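Local coordinates for protein endo-beta-1,2-glucanase (Talaromyces funiculosus, PDB 6IMV) that hydrolyses beta-1,2-glucans from within the chain, as an endo-acting glycoside hydrolase that binds the disaccharide sophorose, at residues T332-M343 against M398-I406. Sequence-based numbering, arbitrary orientation.
Sequences TCNSVVTQVPGM and MAWWRNMAI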
# COMPACT_ATOMS: atom_id res chain seq x y z
N THR A 332 4.32 -17.85 -2.97
CA THR A 332 3.35 -18.73 -3.62
C THR A 332 3.58 -20.19 -3.19
O THR A 332 2.65 -20.87 -2.79
CB THR A 332 3.36 -18.57 -5.15
OG1 THR A 332 4.65 -18.86 -5.69
CG2 THR A 332 2.96 -17.18 -5.59
N CYS A 333 4.82 -20.66 -3.27
CA CYS A 333 5.12 -22.08 -3.04
C CYS A 333 5.01 -22.42 -1.55
O CYS A 333 4.66 -23.56 -1.22
CB CYS A 333 6.47 -22.46 -3.63
SG CYS A 333 6.50 -22.28 -5.43
N ASN A 334 5.25 -21.45 -0.66
CA ASN A 334 5.06 -21.64 0.79
C ASN A 334 3.61 -22.05 1.06
O ASN A 334 3.36 -22.93 1.89
CB ASN A 334 5.40 -20.41 1.62
CG ASN A 334 4.98 -20.51 3.08
OD1 ASN A 334 4.04 -19.85 3.51
ND2 ASN A 334 5.67 -21.34 3.86
N SER A 335 2.67 -21.41 0.36
CA SER A 335 1.25 -21.67 0.59
C SER A 335 0.85 -23.06 0.06
O SER A 335 0.05 -23.74 0.71
CB SER A 335 0.40 -20.57 0.04
OG SER A 335 0.34 -19.50 0.96
N VAL A 336 1.43 -23.48 -1.07
CA VAL A 336 1.20 -24.82 -1.60
C VAL A 336 1.74 -25.86 -0.61
O VAL A 336 1.02 -26.75 -0.19
CB VAL A 336 1.83 -25.00 -3.00
CG1 VAL A 336 1.77 -26.46 -3.47
CG2 VAL A 336 1.17 -24.08 -4.03
N VAL A 337 3.00 -25.73 -0.19
CA VAL A 337 3.62 -26.77 0.65
C VAL A 337 2.95 -26.80 2.04
O VAL A 337 2.87 -27.87 2.64
CB VAL A 337 5.15 -26.61 0.71
CG1 VAL A 337 5.59 -25.44 1.56
CG2 VAL A 337 5.82 -27.89 1.18
N THR A 338 2.45 -25.67 2.55
CA THR A 338 1.77 -25.66 3.87
C THR A 338 0.25 -25.79 3.70
O THR A 338 -0.48 -25.72 4.68
CB THR A 338 2.15 -24.44 4.72
OG1 THR A 338 1.74 -23.24 4.07
CG2 THR A 338 3.63 -24.38 5.00
N GLN A 339 -0.22 -25.97 2.45
CA GLN A 339 -1.61 -26.32 2.09
C GLN A 339 -2.59 -25.21 2.50
O GLN A 339 -3.63 -25.49 3.08
CB GLN A 339 -2.01 -27.67 2.71
CG GLN A 339 -1.23 -28.85 2.15
CD GLN A 339 -1.69 -30.12 2.81
OE1 GLN A 339 -1.24 -30.47 3.89
NE2 GLN A 339 -2.61 -30.82 2.18
N VAL A 340 -2.26 -23.97 2.13
CA VAL A 340 -3.08 -22.79 2.41
C VAL A 340 -3.67 -22.29 1.10
O VAL A 340 -2.96 -22.10 0.11
CB VAL A 340 -2.26 -21.69 3.12
CG1 VAL A 340 -3.11 -20.48 3.45
CG2 VAL A 340 -1.56 -22.21 4.37
N PRO A 341 -5.01 -22.08 1.03
CA PRO A 341 -5.66 -21.64 -0.21
C PRO A 341 -5.61 -20.13 -0.46
O PRO A 341 -6.48 -19.56 -1.12
CB PRO A 341 -7.10 -22.14 0.02
CG PRO A 341 -7.31 -21.98 1.49
CD PRO A 341 -5.97 -22.36 2.10
N GLY A 342 -4.55 -19.49 0.04
CA GLY A 342 -4.31 -18.08 -0.11
C GLY A 342 -2.93 -17.73 0.39
O GLY A 342 -2.12 -18.64 0.68
N MET A 343 -2.65 -16.43 0.49
CA MET A 343 -1.39 -15.98 1.05
C MET A 343 -1.67 -14.92 2.13
O MET A 343 -2.81 -14.49 2.31
CB MET A 343 -0.48 -15.45 -0.06
CG MET A 343 -0.13 -16.50 -1.08
SD MET A 343 1.07 -15.96 -2.33
CE MET A 343 0.06 -14.86 -3.33
N MET A 398 -3.33 -13.16 -10.13
CA MET A 398 -4.79 -13.18 -10.25
C MET A 398 -5.36 -14.58 -9.99
O MET A 398 -6.50 -14.69 -9.54
CB MET A 398 -5.22 -12.69 -11.64
CG MET A 398 -5.11 -11.19 -11.79
SD MET A 398 -6.12 -10.31 -10.58
CE MET A 398 -4.85 -9.82 -9.43
N ALA A 399 -4.58 -15.64 -10.25
CA ALA A 399 -5.01 -17.00 -9.90
C ALA A 399 -5.17 -17.11 -8.37
O ALA A 399 -6.18 -17.65 -7.88
CB ALA A 399 -4.05 -18.03 -10.43
N TRP A 400 -4.19 -16.58 -7.63
CA TRP A 400 -4.23 -16.60 -6.18
C TRP A 400 -5.38 -15.72 -5.66
O TRP A 400 -6.12 -16.12 -4.75
CB TRP A 400 -2.89 -16.18 -5.59
CG TRP A 400 -1.90 -17.30 -5.61
CD1 TRP A 400 -0.92 -17.52 -6.53
CD2 TRP A 400 -1.80 -18.38 -4.66
NE1 TRP A 400 -0.23 -18.66 -6.23
CE2 TRP A 400 -0.75 -19.20 -5.09
CE3 TRP A 400 -2.52 -18.73 -3.52
CZ2 TRP A 400 -0.37 -20.35 -4.39
CZ3 TRP A 400 -2.15 -19.87 -2.83
CH2 TRP A 400 -1.09 -20.66 -3.26
N TRP A 401 -5.54 -14.54 -6.27
CA TRP A 401 -6.62 -13.62 -5.98
C TRP A 401 -7.98 -14.33 -6.15
O TRP A 401 -8.83 -14.28 -5.26
CB TRP A 401 -6.51 -12.39 -6.88
CG TRP A 401 -7.41 -11.25 -6.51
CD1 TRP A 401 -7.08 -10.16 -5.76
CD2 TRP A 401 -8.78 -11.06 -6.92
NE1 TRP A 401 -8.15 -9.30 -5.68
CE2 TRP A 401 -9.21 -9.83 -6.37
CE3 TRP A 401 -9.69 -11.80 -7.68
CZ2 TRP A 401 -10.50 -9.35 -6.55
CZ3 TRP A 401 -10.96 -11.32 -7.87
CH2 TRP A 401 -11.36 -10.11 -7.31
N ARG A 402 -8.17 -14.98 -7.30
CA ARG A 402 -9.39 -15.69 -7.64
C ARG A 402 -9.68 -16.76 -6.57
O ARG A 402 -10.81 -16.86 -6.06
CB ARG A 402 -9.29 -16.33 -9.03
CG ARG A 402 -10.46 -17.23 -9.38
CD ARG A 402 -10.33 -17.91 -10.74
NE ARG A 402 -11.29 -19.00 -10.89
CZ ARG A 402 -11.23 -20.16 -10.24
NH1 ARG A 402 -10.16 -20.48 -9.52
NH2 ARG A 402 -12.27 -20.99 -10.28
N ASN A 403 -8.66 -17.55 -6.25
CA ASN A 403 -8.77 -18.67 -5.30
C ASN A 403 -9.38 -18.18 -3.98
O ASN A 403 -10.29 -18.80 -3.43
CB ASN A 403 -7.44 -19.39 -5.08
CG ASN A 403 -7.62 -20.80 -4.56
OD1 ASN A 403 -8.10 -21.66 -5.29
ND2 ASN A 403 -7.27 -21.04 -3.32
N MET A 404 -8.88 -17.05 -3.48
CA MET A 404 -9.40 -16.46 -2.25
C MET A 404 -10.78 -15.82 -2.48
O MET A 404 -11.68 -16.00 -1.66
CB MET A 404 -8.41 -15.44 -1.70
CG MET A 404 -7.13 -16.09 -1.20
SD MET A 404 -5.95 -14.90 -0.52
CE MET A 404 -4.87 -14.64 -1.93
N ALA A 405 -10.96 -15.13 -3.62
CA ALA A 405 -12.20 -14.40 -3.95
C ALA A 405 -13.40 -15.34 -4.09
O ALA A 405 -14.54 -14.96 -3.85
CB ALA A 405 -12.02 -13.60 -5.21
N ILE A 406 -13.13 -16.59 -4.48
CA ILE A 406 -14.17 -17.61 -4.64
C ILE A 406 -14.67 -18.13 -3.29
O ILE A 406 -15.76 -18.70 -3.21
CB ILE A 406 -13.64 -18.71 -5.57
CG1 ILE A 406 -13.67 -18.21 -7.01
CG2 ILE A 406 -14.41 -20.01 -5.42
CD1 ILE A 406 -12.94 -19.09 -7.96
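Met343 lays its thioether over one face of the Trp400 indole, a Met-aromatic contact. Met343 SD stands 4.5 Å from the centroid of the five-membered ring of Trp400, 14° off its normal. The chain bends at the last torsion (chi3 -73°), which turns CE back over the same ring for a CH-pi contact. Met343 CE lies 3.9 Å from Trp400 CG.

Further van der Waals contacts meet the indole from 332-343. Thr332 CG2 reaches Trp400 NE1 at 3.6 Å, and Ser335 CB meets CH2 of the six-membered ring. Val336 CG2 comes in at the ring edge, 4.1 Å from Trp400 CZ2. A polar atom, the carbonyl Val340 O, lies at the rim too, near the ring plane, on the CZ3 side. The indole thus fills the angle between the end of one helix and the chain that follows it. Met404 packs on the backbone of Gly342, with SD 3.6 Å from Gly342 CA.

One hydrogen bond joins the segments. Asn403 ND2 donates to Pro341 O at 2.8 Å, with an N-H...O angle of 151°, and ND2 also bonds to Glu491 O. The Pro341 acceptor lies close to the Asn403 amide plane, but the donor sits above the carbonyl plane of Pro341. Within 332-343, Ser335 OG donates to Gly342 O over 2.6 Å and ties the loop back to the helix. A Schellman motif at Gln339 ends that helix and starts the turn.

The C-terminal end of helix 318-337 and its exit loop therefore pack on helix 394-405. The chain near Cys487 bridges both: Cys333 forms a disulfide with Cys487, whose carbonyl accepts from Trp400 NE1. Helix 30-41 touches Met398 and Trp401 of helix 394-405, while strand 282-287 packs against Asn334 and Val337 of helix 318-337.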